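PDB 3Q9T: choline dehydrogenase and related flavoproteins from Aspergillus oryzae, which oxidises formate as a member of the glucose-methanol-choline oxidoreductase family, using 8-formyl-FAD at its catalytic site. Local coordinates for residues 357-362 and 392-397. Numbering follows the deposited sequence.
Sequences GFPRID and FELDFV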
# COMPACT_ATOMS: atom_id res chain seq x y z
N GLY A 357 -15.94 24.50 -5.98
CA GLY A 357 -17.20 24.44 -5.27
C GLY A 357 -17.12 24.09 -3.79
O GLY A 357 -16.38 23.19 -3.38
N PHE A 358 -17.89 24.79 -2.97
CA PHE A 358 -17.90 24.52 -1.53
C PHE A 358 -19.32 24.22 -1.03
O PHE A 358 -19.96 25.05 -0.39
CB PHE A 358 -17.28 25.70 -0.76
CG PHE A 358 -15.84 25.95 -1.11
CD1 PHE A 358 -15.49 26.93 -2.02
CD2 PHE A 358 -14.82 25.19 -0.53
CE1 PHE A 358 -14.16 27.16 -2.33
CE2 PHE A 358 -13.50 25.42 -0.82
CZ PHE A 358 -13.16 26.40 -1.73
N PRO A 359 -19.81 23.01 -1.32
CA PRO A 359 -21.19 22.67 -1.00
C PRO A 359 -21.33 22.00 0.36
O PRO A 359 -20.35 21.52 0.92
CB PRO A 359 -21.53 21.65 -2.07
CG PRO A 359 -20.24 20.90 -2.24
CD PRO A 359 -19.16 21.96 -2.13
N ARG A 360 -22.54 22.00 0.88
CA ARG A 360 -22.94 21.06 1.91
C ARG A 360 -23.75 19.99 1.20
O ARG A 360 -24.23 20.20 0.08
CB ARG A 360 -23.77 21.74 3.01
CG ARG A 360 -22.95 22.71 3.88
CD ARG A 360 -23.77 23.26 5.05
NE ARG A 360 -24.26 22.19 5.92
CZ ARG A 360 -23.69 21.84 7.07
NH1 ARG A 360 -22.60 22.49 7.48
NH2 ARG A 360 -24.19 20.86 7.79
N ILE A 361 -23.88 18.82 1.82
CA ILE A 361 -24.58 17.72 1.18
C ILE A 361 -25.50 17.08 2.20
O ILE A 361 -25.67 15.85 2.24
CB ILE A 361 -23.60 16.69 0.60
CG1 ILE A 361 -22.75 16.08 1.72
CG2 ILE A 361 -22.70 17.34 -0.46
CD1 ILE A 361 -22.22 14.71 1.34
N ASP A 362 -26.10 17.92 3.03
CA ASP A 362 -27.03 17.44 4.05
C ASP A 362 -28.07 16.45 3.49
O ASP A 362 -28.36 15.42 4.10
CB ASP A 362 -27.71 18.62 4.76
CG ASP A 362 -26.70 19.49 5.49
OD1 ASP A 362 -26.46 19.25 6.70
OD2 ASP A 362 -26.12 20.40 4.85
N PHE A 392 -17.47 19.89 1.51
CA PHE A 392 -16.45 19.60 0.51
C PHE A 392 -15.86 20.83 -0.14
O PHE A 392 -16.49 21.88 -0.17
CB PHE A 392 -17.00 18.68 -0.58
CG PHE A 392 -17.30 17.30 -0.11
CD1 PHE A 392 -16.37 16.28 -0.27
CD2 PHE A 392 -18.51 17.02 0.54
CE1 PHE A 392 -16.65 14.99 0.19
CE2 PHE A 392 -18.80 15.75 1.01
CZ PHE A 392 -17.87 14.73 0.84
N GLU A 393 -14.63 20.68 -0.62
CA GLU A 393 -14.13 21.53 -1.69
C GLU A 393 -14.11 20.64 -2.92
O GLU A 393 -13.48 19.57 -2.92
CB GLU A 393 -12.73 22.08 -1.41
CG GLU A 393 -12.05 22.61 -2.67
CD GLU A 393 -10.77 23.42 -2.40
OE1 GLU A 393 -10.06 23.76 -3.38
OE2 GLU A 393 -10.47 23.73 -1.23
N LEU A 394 -14.83 21.07 -3.95
CA LEU A 394 -14.84 20.37 -5.22
C LEU A 394 -14.04 21.14 -6.26
O LEU A 394 -14.46 22.21 -6.73
CB LEU A 394 -16.28 20.18 -5.70
CG LEU A 394 -17.14 19.44 -4.70
CD1 LEU A 394 -18.61 19.34 -5.19
CD2 LEU A 394 -16.52 18.06 -4.45
N ASP A 395 -12.87 20.61 -6.59
CA ASP A 395 -12.01 21.21 -7.58
C ASP A 395 -12.26 20.60 -8.93
O ASP A 395 -12.12 19.39 -9.11
CB ASP A 395 -10.53 21.04 -7.20
CG ASP A 395 -10.24 21.58 -5.83
OD1 ASP A 395 -10.67 22.73 -5.53
OD2 ASP A 395 -9.61 20.84 -5.03
N PHE A 396 -12.61 21.45 -9.89
CA PHE A 396 -12.87 21.00 -11.24
C PHE A 396 -11.69 21.31 -12.14
O PHE A 396 -11.66 22.34 -12.79
CB PHE A 396 -14.15 21.65 -11.75
CG PHE A 396 -15.33 21.36 -10.88
CD1 PHE A 396 -16.02 20.16 -11.01
CD2 PHE A 396 -15.73 22.26 -9.90
CE1 PHE A 396 -17.09 19.87 -10.19
CE2 PHE A 396 -16.81 21.97 -9.08
CZ PHE A 396 -17.49 20.78 -9.22
N VAL A 397 -10.72 20.40 -12.16
CA VAL A 397 -9.50 20.60 -12.92
C VAL A 397 -9.81 20.27 -14.37
O VAL A 397 -10.32 19.19 -14.66
CB VAL A 397 -8.36 19.70 -12.41
CG1 VAL A 397 -7.08 19.95 -13.17
CG2 VAL A 397 -8.14 19.93 -10.93
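Two neighbouring antiparallel strands of the large mixed sheet in this GMC oxidoreductase illustrate how the end of an interior strand runs out into a loop while its side chains stay fitted together. Strand 353-358 ends beside the start of strand 392-397, which pairs on its other side with strand 415-423. G357 and L394 form a hydrogen-bonded pair: G357 N donates to L394 O at 2.8 Å, L394 N returns the bond to G357 O, and both N-H groups point almost straight (169°) at their acceptors. Beyond this pair the chains are held by a weak hydrogen bond from F392 N to P359 O and a CA-H...O contact from F358 CA to F392 O.

Shape then takes over. With no side chain on G357, the ring of F396 reaches the backbone itself, its CE2 lying 4.1 Å from G357 N. The P359 ring is the bump, and its hollow is the notch between L394 CD1, 3.7 Å from P359 CG, and the F392 carbonyl, whose O lies 3.3 Å from P359 CD. F466 of helix 454-473 touches both P359 and L394.

F358 and E393 run side by side in one direction. The extended E393 chain, its CG anti to the backbone N (chi1 163°), lies along the ring from CB to carboxylate, with CB 3.5 Å from F358 CE2 and the carboxylate plane turned 62° from the ring. E393 OE2 accepts a hydrogen bond from R553 N, and the E393 side chain lies about 7 Å from the bound FAD derivative, close also to T100, an FAD-binding residue.

Where the loop turns into helix 362-365, the bond from CA to CB of I361 points toward strand 392-397, and I361 CD1 meets the edge of the F392 ring, 3.6 Å from CE2.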